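Local atomic coordinates of lipid-transfer protein (Thermomonospora curvata, PDB entry 6OK1), a protein that belongs to the thiolase superfamily, combining N-terminal and C-terminal thiolase-like regions in one chain, and is accompanied by the DUF35 protein ChsH2. Residues L4-I10 / P239-W243; A39-L43 / D234-P238; L51-T55 / A85-T89; L277-L283 / L385-R391. One frame throughout, in Å; residues are numbered along the deposited sequence.

Interaction 1: L4-I10 / P239-W243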
loop_
_atom_site.group_PDB
_atom_site.type_symbol
_atom_site.label_atom_id
_atom_site.label_comp_id
_atom_site.label_asym_id
_atom_site.label_seq_id
_atom_site.Cartn_x
_atom_site.Cartn_y
_atom_site.Cartn_z
ATOM N N LEU A 4 -13.829 -13.648 -14.099
ATOM C CA LEU A 4 -13.867 -13.144 -12.732
ATOM C C LEU A 4 -15.268 -13.163 -12.128
ATOM O O LEU A 4 -15.436 -13.646 -10.999
ATOM C CB LEU A 4 -13.283 -11.731 -12.691
ATOM C CG LEU A 4 -13.334 -11.020 -11.337
ATOM C CD1 LEU A 4 -12.485 -11.757 -10.342
ATOM C CD2 LEU A 4 -12.885 -9.570 -11.493
ATOM N N PRO A 5 -16.299 -12.644 -12.803
ATOM C CA PRO A 5 -17.589 -12.502 -12.121
ATOM C C PRO A 5 -18.144 -13.855 -11.718
ATOM O O PRO A 5 -18.214 -14.785 -12.527
ATOM C CB PRO A 5 -18.473 -11.801 -13.157
ATOM C CG PRO A 5 -17.503 -11.075 -14.017
ATOM C CD PRO A 5 -16.334 -12.014 -14.133
ATOM N N GLY A 6 -18.532 -13.961 -10.452
ATOM C CA GLY A 6 -19.072 -15.186 -9.913
ATOM C C GLY A 6 -18.053 -16.252 -9.591
ATOM O O GLY A 6 -18.427 -17.296 -9.043
ATOM N N ALA A 7 -16.775 -16.023 -9.893
ATOM C CA ALA A 7 -15.765 -17.064 -9.696
ATOM C C ALA A 7 -15.432 -17.260 -8.226
ATOM O O ALA A 7 -15.038 -18.363 -7.818
ATOM C CB ALA A 7 -14.500 -16.714 -10.476
ATOM N N ALA A 8 -15.547 -16.207 -7.423
ATOM C CA ALA A 8 -15.185 -16.253 -6.019
ATOM C C ALA A 8 -16.361 -15.831 -5.159
ATOM O O ALA A 8 -17.311 -15.188 -5.622
ATOM C CB ALA A 8 -13.997 -15.319 -5.721
ATOM N N ALA A 9 -16.275 -16.171 -3.879
ATOM C CA ALA A 9 -17.350 -15.844 -2.973
ATOM C C ALA A 9 -16.813 -15.563 -1.571
ATOM O O ALA A 9 -15.786 -16.112 -1.170
ATOM C CB ALA A 9 -18.353 -17.005 -2.917
ATOM N N ILE A 10 -17.562 -14.773 -0.808
ATOM C CA ILE A 10 -17.280 -14.575 0.610
ATOM C C ILE A 10 -17.974 -15.667 1.406
ATOM O O ILE A 10 -19.206 -15.797 1.394
ATOM C CB ILE A 10 -17.715 -13.187 1.097
ATOM C CG1 ILE A 10 -16.955 -12.089 0.338
ATOM C CG2 ILE A 10 -17.460 -13.076 2.610
ATOM C CD1 ILE A 10 -17.389 -10.686 0.676
ATOM N N PRO A 239 -23.039 -19.235 0.200
ATOM C CA PRO A 239 -21.977 -18.376 -0.339
ATOM C C PRO A 239 -22.533 -17.040 -0.789
ATOM O O PRO A 239 -23.634 -16.959 -1.343
ATOM C CB PRO A 239 -21.429 -19.176 -1.523
ATOM C CG PRO A 239 -21.877 -20.595 -1.275
ATOM C CD PRO A 239 -23.174 -20.499 -0.553
ATOM N N ALA A 240 -21.752 -15.979 -0.554
ATOM C CA ALA A 240 -22.080 -14.648 -1.037
ATOM C C ALA A 240 -21.193 -14.451 -2.261
ATOM O O ALA A 240 -20.019 -14.124 -2.139
ATOM C CB ALA A 240 -21.838 -13.590 0.037
ATOM N N LEU A 241 -21.733 -14.729 -3.443
ATOM C CA LEU A 241 -20.898 -14.732 -4.627
ATOM C C LEU A 241 -20.523 -13.308 -4.988
ATOM O O LEU A 241 -21.340 -12.388 -4.883
ATOM C CB LEU A 241 -21.633 -15.372 -5.806
ATOM C CG LEU A 241 -21.473 -16.890 -5.962
ATOM C CD1 LEU A 241 -22.035 -17.630 -4.765
ATOM C CD2 LEU A 241 -22.172 -17.321 -7.239
ATOM N N ILE A 242 -19.298 -13.149 -5.463
ATOM C CA ILE A 242 -18.796 -11.856 -5.894
ATOM C C ILE A 242 -19.104 -11.763 -7.389
ATOM O O ILE A 242 -18.298 -12.135 -8.247
ATOM C CB ILE A 242 -17.314 -11.696 -5.566
ATOM C CG1 ILE A 242 -17.127 -11.790 -4.045
ATOM C CG2 ILE A 242 -16.812 -10.377 -6.045
ATOM C CD1 ILE A 242 -15.698 -12.140 -3.615
ATOM N N TRP A 243 -20.289 -11.232 -7.693
ATOM C CA TRP A 243 -20.736 -11.056 -9.072
ATOM C C TRP A 243 -20.190 -9.797 -9.720
ATOM O O TRP A 243 -20.028 -9.755 -10.947
ATOM C CB TRP A 243 -22.255 -11.013 -9.140
ATOM C CG TRP A 243 -22.825 -12.384 -9.115
ATOM C CD1 TRP A 243 -23.623 -12.915 -8.164
ATOM C CD2 TRP A 243 -22.590 -13.427 -10.080
ATOM N NE1 TRP A 243 -23.949 -14.226 -8.483
ATOM C CE2 TRP A 243 -23.318 -14.562 -9.652
ATOM C CE3 TRP A 243 -21.859 -13.504 -11.264
ATOM C CZ2 TRP A 243 -23.319 -15.752 -10.358
ATOM C CZ3 TRP A 243 -21.870 -14.699 -11.976
ATOM C CH2 TRP A 243 -22.588 -15.805 -11.513
HETATM O O HOH W 1 -15.757 -13.364 -8.209
#
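Backbone hydrogen bonds dominate this antiparallel pairing of two distant parts of a chain. I10 N donates to A240 O (2.9 Å) and A240 N returns a bond to I10 O (3.2 Å), making I10 and A240 a hydrogen-bonded pair. A9 and L241 form the adjacent non-hydrogen-bonded pair, followed by I242 N to A8 O at 2.9 Å. Before the strand, L4 to A7 form a turn, yet G6 N still reaches I242 O (2.9 Å). A water extends the polar network, donating to L4 O and I242 O and accepting from A8 N.

Apolar contacts flank the backbones: I10 CG1 meets I242 CD1 at 4.1 Å, while A9 CB touches P239 CB at 4.0 Å. A CH-pi contact places G6 CA 3.7 Å from the centroid of the six-membered ring of W243, over its face; a side chain at G6 would clash there. Every direct hydrogen bond between the segments is main chain to main chain, so the pairing draws on no polar side chain.

Interaction 2: A39-L43 / D234-P238; sequences ADAGL and DLPHP
Helix 26-40 ends here, and the turn that terminates it packs against the irregular connection 234-238, where L235 (phi/psi -95/175), P236 (-69/-37) and H237 (-97/158) make the contacts. A39, still helical (-62/-38), uses its carbonyl O to accept a 3.0 Å hydrogen bond from G42 N. D40 is also helical, with a t chi1 (-169°) that carries D40 OD1 to 2.9 Å from H237 NE2, the donor of a His-carboxylate hydrogen bond; H237 has an m chi1 (-66°) and chi2 of -79°. A41 follows at -82/5; its CB points away, and its carbonyl O lies 3.3 Å from P236 CD and 3.4 Å from L235 CD2. G42 adopts positive phi (66/29) in a Schellman motif, the classic helix C-terminal signature. G42 CA is 5.9 Å from L235 CA, and G42 N is 3.8 Å from P236 CD, where any CB would collide. L43 turns extended (-116/177) with an mt rotamer, setting its CD2 3.9 Å from CD2 of L235, likewise mt.

Beneath this surface contact, A41 and L235 both rest on A11 of strand 8-15; V225 of strand 219-228 meets A41 and L43, and D40 OD2 bonds to I13 N and salt-bridges R359.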
loop_
_atom_site.group_PDB
_atom_site.type_symbol
_atom_site.label_atom_id
_atom_site.label_comp_id
_atom_site.label_asym_id
_atom_site.label_seq_id
_atom_site.Cartn_x
_atom_site.Cartn_y
_atom_site.Cartn_z
ATOM N N ALA A 39 -12.775 -19.107 11.120
ATOM C CA ALA A 39 -13.655 -20.073 11.776
ATOM C C ALA A 39 -15.064 -20.000 11.205
ATOM O O ALA A 39 -15.734 -21.027 11.046
ATOM C CB ALA A 39 -13.671 -19.819 13.279
ATOM N N ASP A 40 -15.527 -18.796 10.885
ATOM C CA ASP A 40 -16.861 -18.634 10.323
ATOM C C ASP A 40 -16.982 -19.333 8.980
ATOM O O ASP A 40 -18.066 -19.814 8.630
ATOM C CB ASP A 40 -17.184 -17.150 10.163
ATOM C CG ASP A 40 -18.640 -16.903 9.829
ATOM O OD1 ASP A 40 -19.518 -17.285 10.630
ATOM O OD2 ASP A 40 -18.916 -16.317 8.767
ATOM N N ALA A 41 -15.896 -19.388 8.213
ATOM C CA ALA A 41 -15.896 -20.074 6.926
ATOM C C ALA A 41 -15.692 -21.577 7.061
ATOM O O ALA A 41 -15.559 -22.274 6.045
ATOM C CB ALA A 41 -14.816 -19.492 6.018
ATOM N N GLY A 42 -15.640 -22.079 8.286
ATOM C CA GLY A 42 -15.392 -23.491 8.505
ATOM C C GLY A 42 -14.020 -23.947 8.085
ATOM O O GLY A 42 -13.857 -25.108 7.696
ATOM N N LEU A 43 -13.029 -23.060 8.138
ATOM C CA LEU A 43 -11.661 -23.340 7.728
ATOM C C LEU A 43 -10.713 -23.231 8.929
ATOM O O LEU A 43 -11.121 -22.940 10.064
ATOM C CB LEU A 43 -11.232 -22.384 6.608
ATOM C CG LEU A 43 -11.987 -22.466 5.273
ATOM C CD1 LEU A 43 -11.579 -21.315 4.316
ATOM C CD2 LEU A 43 -11.733 -23.800 4.617
ATOM N N ASP A 234 -18.992 -25.969 -0.328
ATOM C CA ASP A 234 -18.743 -26.999 0.673
ATOM C C ASP A 234 -18.517 -26.443 2.071
ATOM O O ASP A 234 -18.328 -27.219 3.009
ATOM C CB ASP A 234 -17.546 -27.856 0.247
ATOM C CG ASP A 234 -17.835 -28.684 -1.006
ATOM O OD1 ASP A 234 -19.001 -29.023 -1.283
ATOM O OD2 ASP A 234 -16.889 -29.007 -1.730
ATOM N N LEU A 235 -18.561 -25.137 2.245
ATOM C CA LEU A 235 -18.384 -24.515 3.544
ATOM C C LEU A 235 -19.743 -24.251 4.204
ATOM O O LEU A 235 -20.795 -24.472 3.599
ATOM C CB LEU A 235 -17.555 -23.229 3.365
ATOM C CG LEU A 235 -16.174 -23.548 2.783
ATOM C CD1 LEU A 235 -15.304 -22.274 2.635
ATOM C CD2 LEU A 235 -15.409 -24.584 3.623
ATOM N N PRO A 236 -19.756 -23.767 5.458
ATOM C CA PRO A 236 -21.009 -23.791 6.248
ATOM C C PRO A 236 -22.126 -22.869 5.788
ATOM O O PRO A 236 -23.303 -23.232 5.933
ATOM C CB PRO A 236 -20.531 -23.382 7.652
ATOM C CG PRO A 236 -19.143 -23.785 7.718
ATOM C CD PRO A 236 -18.588 -23.545 6.323
ATOM N N HIS A 237 -21.814 -21.657 5.300
ATOM C CA HIS A 237 -22.844 -20.660 5.029
ATOM C C HIS A 237 -23.257 -20.665 3.564
ATOM O O HIS A 237 -22.495 -21.083 2.684
ATOM C CB HIS A 237 -22.328 -19.254 5.392
ATOM C CG HIS A 237 -22.077 -19.058 6.851
ATOM N ND1 HIS A 237 -23.091 -18.808 7.754
ATOM C CD2 HIS A 237 -20.926 -19.063 7.566
ATOM C CE1 HIS A 237 -22.571 -18.662 8.963
ATOM N NE2 HIS A 237 -21.261 -18.817 8.877
ATOM N N PRO A 238 -24.443 -20.159 3.259
ATOM C CA PRO A 238 -24.747 -19.800 1.876
ATOM C C PRO A 238 -23.651 -18.902 1.341
ATOM O O PRO A 238 -23.293 -17.914 2.005
ATOM C CB PRO A 238 -26.084 -19.049 1.983
ATOM C CG PRO A 238 -26.666 -19.459 3.312
ATOM C CD PRO A 238 -25.490 -19.723 4.197
#

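Interaction 3: L51-T55 / A85-T89; sequences LVTFT and AACGT
A strand passing beneath the first turn of a helix shows how an alpha/beta layer packs without any hydrogen bond between its elements. Residues 51-54 are extended (V52 at -130/134, F54 at -85/155), and 85-89 wind into helix 86-98. The register runs in opposite senses: A85 CA lies 6.5 Å from F54 CA, and T89 CA lies 5.8 Å from V52 CA.

A85 (-83/-13) directs its CB toward the strand and over one face of the F54 ring, 4.0 Å from the centroid and only 5° off the normal, a CH-pi contact. F54 (chi1 -67°, chi2 26°) swings its ring under the helix start. A86 (-56/-51) meets the ring tip obliquely: its CA is 3.7 Å and its CB 4.0 Å from F54 CZ. One turn on from A85, T89 (-64/-36) donates its N to A85 O (3.0 Å). The p rotamer of T89 (69°) lets its OG1 donate to A86 O at 2.8 Å, satisfying the hydroxyl inside the helix. T89 CB packs 3.6 Å from CG1 of V52 (chi1 t), and T89 CG2 lies 3.8 Å from F54 CD1.

Helix 86-98 is the crossover of a beta-alpha-beta unit from strand 75-79 to strand 104-112, passing over the intervening parallel strand 50-54; M348 of helix 348-359 touches F54, A86 and T89.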
loop_
_atom_site.group_PDB
_atom_site.type_symbol
_atom_site.label_atom_id
_atom_site.label_comp_id
_atom_site.label_asym_id
_atom_site.label_seq_id
_atom_site.Cartn_x
_atom_site.Cartn_y
_atom_site.Cartn_z
ATOM N N LEU A 51 -3.495 -12.625 1.975
ATOM C CA LEU A 51 -3.947 -11.572 2.880
ATOM C C LEU A 51 -3.961 -10.240 2.147
ATOM O O LEU A 51 -2.978 -9.889 1.490
ATOM C CB LEU A 51 -3.039 -11.444 4.111
ATOM C CG LEU A 51 -3.145 -12.566 5.155
ATOM C CD1 LEU A 51 -2.115 -12.383 6.280
ATOM C CD2 LEU A 51 -4.541 -12.677 5.747
ATOM N N VAL A 52 -5.051 -9.492 2.299
ATOM C CA VAL A 52 -5.210 -8.179 1.672
ATOM C C VAL A 52 -5.648 -7.179 2.741
ATOM O O VAL A 52 -6.544 -7.463 3.540
ATOM C CB VAL A 52 -6.225 -8.218 0.512
ATOM C CG1 VAL A 52 -6.259 -6.874 -0.188
ATOM C CG2 VAL A 52 -5.870 -9.343 -0.507
ATOM N N THR A 53 -5.029 -6.002 2.766
ATOM C CA THR A 53 -5.513 -4.954 3.672
ATOM C C THR A 53 -5.293 -3.598 3.007
ATOM O O THR A 53 -5.027 -3.507 1.802
ATOM C CB THR A 53 -4.870 -5.077 5.064
ATOM O OG1 THR A 53 -5.460 -4.135 5.960
ATOM C CG2 THR A 53 -3.380 -4.851 5.037
ATOM N N PHE A 54 -5.479 -2.539 3.788
ATOM C CA PHE A 54 -5.316 -1.164 3.339
ATOM C C PHE A 54 -3.853 -0.740 3.450
ATOM O O PHE A 54 -3.119 -1.210 4.322
ATOM C CB PHE A 54 -6.130 -0.198 4.207
ATOM C CG PHE A 54 -7.657 -0.319 4.105
ATOM C CD1 PHE A 54 -8.318 -1.507 3.728
ATOM C CD2 PHE A 54 -8.425 0.784 4.468
ATOM C CE1 PHE A 54 -9.712 -1.561 3.718
ATOM C CE2 PHE A 54 -9.835 0.726 4.448
ATOM C CZ PHE A 54 -10.457 -0.423 4.055
ATOM N N THR A 55 -3.459 0.246 2.641
ATOM C CA THR A 55 -2.071 0.727 2.737
ATOM C C THR A 55 -1.733 1.195 4.153
ATOM O O THR A 55 -0.614 0.961 4.644
ATOM C CB THR A 55 -1.809 1.850 1.726
ATOM O OG1 THR A 55 -2.874 2.806 1.776
ATOM C CG2 THR A 55 -1.779 1.311 0.371
ATOM N N ALA A 85 -10.786 1.967 -0.269
ATOM C CA ALA A 85 -10.225 0.668 -0.568
ATOM C C ALA A 85 -11.086 -0.529 -0.174
ATOM O O ALA A 85 -10.763 -1.653 -0.573
ATOM C CB ALA A 85 -8.875 0.529 0.162
ATOM N N ALA A 86 -12.132 -0.341 0.627
ATOM C CA ALA A 86 -12.747 -1.475 1.303
ATOM C C ALA A 86 -13.179 -2.557 0.323
ATOM O O ALA A 86 -12.872 -3.738 0.512
ATOM C CB ALA A 86 -13.943 -0.996 2.131
ATOM N N CYS A 87 -13.916 -2.175 -0.720
ATOM C CA CYS A 87 -14.386 -3.165 -1.685
ATOM C C CYS A 87 -13.255 -3.626 -2.605
ATOM O O CYS A 87 -13.260 -4.776 -3.070
ATOM C CB CYS A 87 -15.539 -2.569 -2.473
ATOM S SG CYS A 87 -17.039 -2.400 -1.462
ATOM N N GLY A 88 -12.275 -2.756 -2.841
ATOM C CA GLY A 88 -11.087 -3.150 -3.575
ATOM C C GLY A 88 -10.326 -4.300 -2.945
ATOM O O GLY A 88 -9.750 -5.125 -3.664
ATOM N N THR A 89 -10.319 -4.399 -1.605
ATOM C CA THR A 89 -9.609 -5.526 -1.002
ATOM C C THR A 89 -10.273 -6.831 -1.396
ATOM O O THR A 89 -9.603 -7.841 -1.659
ATOM C CB THR A 89 -9.520 -5.425 0.529
ATOM O OG1 THR A 89 -10.812 -5.599 1.127
ATOM C CG2 THR A 89 -8.858 -4.127 0.972
#

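Interaction 4: L277-L283 / L385-R391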
loop_
_atom_site.group_PDB
_atom_site.type_symbol
_atom_site.label_atom_id
_atom_site.label_comp_id
_atom_site.label_asym_id
_atom_site.label_seq_id
_atom_site.Cartn_x
_atom_site.Cartn_y
_atom_site.Cartn_z
ATOM N N LEU A 277 -19.598 -2.810 -12.309
ATOM C CA LEU A 277 -20.373 -3.774 -11.528
ATOM C C LEU A 277 -21.527 -4.318 -12.340
ATOM O O LEU A 277 -21.799 -5.524 -12.314
ATOM C CB LEU A 277 -20.927 -3.147 -10.271
ATOM C CG LEU A 277 -19.889 -2.657 -9.280
ATOM C CD1 LEU A 277 -20.588 -1.984 -8.095
ATOM C CD2 LEU A 277 -19.053 -3.831 -8.813
ATOM N N TYR A 278 -22.256 -3.442 -13.018
ATOM C CA TYR A 278 -23.398 -3.910 -13.806
ATOM C C TYR A 278 -22.949 -4.716 -15.021
ATOM O O TYR A 278 -23.587 -5.718 -15.383
ATOM C CB TYR A 278 -24.255 -2.723 -14.232
ATOM C CG TYR A 278 -24.923 -2.033 -13.084
ATOM C CD1 TYR A 278 -25.624 -2.756 -12.121
ATOM C CD2 TYR A 278 -24.831 -0.652 -12.935
ATOM C CE1 TYR A 278 -26.223 -2.138 -11.055
ATOM C CE2 TYR A 278 -25.443 -0.016 -11.862
ATOM C CZ TYR A 278 -26.139 -0.768 -10.929
ATOM O OH TYR A 278 -26.751 -0.179 -9.856
ATOM N N ALA A 279 -21.881 -4.292 -15.690
ATOM C CA ALA A 279 -21.409 -5.043 -16.846
ATOM C C ALA A 279 -20.873 -6.412 -16.434
ATOM O O ALA A 279 -21.097 -7.414 -17.132
ATOM C CB ALA A 279 -20.343 -4.250 -17.591
ATOM N N GLN A 280 -20.153 -6.475 -15.317
ATOM C CA GLN A 280 -19.565 -7.739 -14.878
ATOM C C GLN A 280 -20.653 -8.747 -14.534
ATOM O O GLN A 280 -20.576 -9.927 -14.900
ATOM C CB GLN A 280 -18.683 -7.521 -13.651
ATOM C CG GLN A 280 -17.358 -6.846 -13.936
ATOM C CD GLN A 280 -16.680 -6.424 -12.652
ATOM O OE1 GLN A 280 -17.213 -6.644 -11.579
ATOM N NE2 GLN A 280 -15.515 -5.814 -12.756
ATOM N N SER A 281 -21.646 -8.297 -13.783
ATOM C CA SER A 281 -22.656 -9.161 -13.196
ATOM C C SER A 281 -23.807 -9.460 -14.134
ATOM O O SER A 281 -24.621 -10.346 -13.827
ATOM C CB SER A 281 -23.215 -8.514 -11.930
ATOM O OG SER A 281 -23.883 -7.278 -12.204
ATOM N N GLY A 282 -23.921 -8.725 -15.232
ATOM C CA GLY A 282 -25.086 -8.846 -16.099
ATOM C C GLY A 282 -26.362 -8.309 -15.499
ATOM O O GLY A 282 -27.447 -8.668 -15.952
ATOM N N LEU A 283 -26.263 -7.440 -14.494
ATOM C CA LEU A 283 -27.411 -6.912 -13.786
ATOM C C LEU A 283 -27.604 -5.443 -14.122
ATOM O O LEU A 283 -26.709 -4.763 -14.640
ATOM C CB LEU A 283 -27.259 -7.068 -12.268
ATOM C CG LEU A 283 -27.044 -8.490 -11.758
ATOM C CD1 LEU A 283 -26.814 -8.507 -10.271
ATOM C CD2 LEU A 283 -28.252 -9.389 -12.080
ATOM N N LEU A 385 -18.892 -3.512 -4.832
ATOM C CA LEU A 385 -19.172 -4.924 -5.057
ATOM C C LEU A 385 -20.635 -5.087 -5.395
ATOM O O LEU A 385 -21.479 -4.335 -4.917
ATOM C CB LEU A 385 -18.918 -5.792 -3.830
ATOM C CG LEU A 385 -17.503 -5.732 -3.257
ATOM C CD1 LEU A 385 -17.513 -6.300 -1.877
ATOM C CD2 LEU A 385 -16.512 -6.446 -4.157
ATOM N N ILE A 386 -20.941 -6.134 -6.159
ATOM C CA ILE A 386 -22.272 -6.736 -6.101
ATOM C C ILE A 386 -22.074 -8.146 -5.568
ATOM O O ILE A 386 -21.344 -8.949 -6.165
ATOM C CB ILE A 386 -22.999 -6.723 -7.456
ATOM C CG1 ILE A 386 -23.309 -5.279 -7.879
ATOM C CG2 ILE A 386 -24.308 -7.544 -7.364
ATOM C CD1 ILE A 386 -23.839 -5.120 -9.319
ATOM N N LEU A 387 -22.671 -8.416 -4.410
ATOM C CA LEU A 387 -22.716 -9.746 -3.819
ATOM C C LEU A 387 -24.088 -10.348 -4.090
ATOM O O LEU A 387 -25.107 -9.651 -4.003
ATOM C CB LEU A 387 -22.458 -9.698 -2.311
ATOM C CG LEU A 387 -21.129 -9.074 -1.894
ATOM C CD1 LEU A 387 -20.999 -9.159 -0.400
ATOM C CD2 LEU A 387 -19.968 -9.772 -2.570
ATOM N N GLY A 388 -24.113 -11.636 -4.431
ATOM C CA GLY A 388 -25.354 -12.272 -4.825
ATOM C C GLY A 388 -25.497 -13.694 -4.325
ATOM O O GLY A 388 -24.523 -14.399 -4.048
ATOM N N ALA A 389 -26.755 -14.104 -4.208
ATOM C CA ALA A 389 -27.045 -15.501 -3.928
ATOM C C ALA A 389 -26.429 -16.381 -5.012
ATOM O O ALA A 389 -26.197 -15.951 -6.148
ATOM C CB ALA A 389 -28.553 -15.734 -3.845
ATOM N N ASP A 390 -26.111 -17.613 -4.630
ATOM C CA ASP A 390 -25.495 -18.551 -5.557
ATOM C C ASP A 390 -26.451 -18.814 -6.713
ATOM O O ASP A 390 -27.623 -19.105 -6.487
ATOM C CB ASP A 390 -25.173 -19.852 -4.820
ATOM C CG ASP A 390 -24.273 -20.783 -5.618
ATOM O OD1 ASP A 390 -24.037 -20.532 -6.829
ATOM O OD2 ASP A 390 -23.785 -21.769 -5.010
ATOM N N ARG A 391 -25.958 -18.706 -7.948
ATOM C CA ARG A 391 -26.781 -18.833 -9.154
ATOM C C ARG A 391 -26.804 -20.256 -9.672
ATOM O O ARG A 391 -26.746 -20.495 -10.883
ATOM C CB ARG A 391 -26.285 -17.880 -10.239
ATOM C CG ARG A 391 -26.775 -16.447 -10.109
ATOM C CD ARG A 391 -26.484 -15.642 -11.377
ATOM N NE ARG A 391 -26.366 -14.215 -11.091
ATOM C CZ ARG A 391 -25.971 -13.299 -11.968
ATOM N NH1 ARG A 391 -25.888 -12.029 -11.599
ATOM N NH2 ARG A 391 -25.660 -13.644 -13.208
#
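I386 carries this contact, with more surface covered than any other residue of either segment. Its side chain rises from strand 385-388 toward the end of helix 268-281. I386 CD1 is 3.6 Å from L277 CB, 3.6 Å from S281 OG and 4.1 Å from Y278 CD1, while I386 CG2 lies 4.0 Å from L283 CD1. L277 comes next: besides meeting I386, L277 places its CD2 3.9 Å from L385 CA. The short helix and strand axes run at 37°, 8.9 Å apart, as a helix laid on the sheet in an alpha/beta layer. S281 OG, close to this apolar patch, donates to L277 O at 2.7 Å and so has a partner within the helix.

R391, beyond the strand, supplies the polar end: R391 NH1 donates to S281 O (3.1 Å) and lies 3.6 Å from L283 CD2. The chemistry therefore grades from largely apolar packing around the buried I386 to a poorly ordered arginine at the surface, held by a hydrogen bond to S281 O and a cation-pi contact with W243.

Taken together, the four contacts illustrate how chemistry follows depth in a thiolase-like fold. Interaction 3 is fully buried and purely apolar across its segments, whereas interaction 2, at the surface, adds a His-carboxylate bond to its packing. Interactions 1 and 4 are partly buried and share a border: strands 240-248 and 382-388 are sheet neighbours, linked through L241 N to G388 O and W243 N to I386 O, and W243 meets R391. Only interaction 1 pairs strands; interactions 3 and 4 each set a helix on the sheet, and C87 touches L385 between them. Interactions 1 and 2 adjoin at P238 and P239, just before the strand begins at A240.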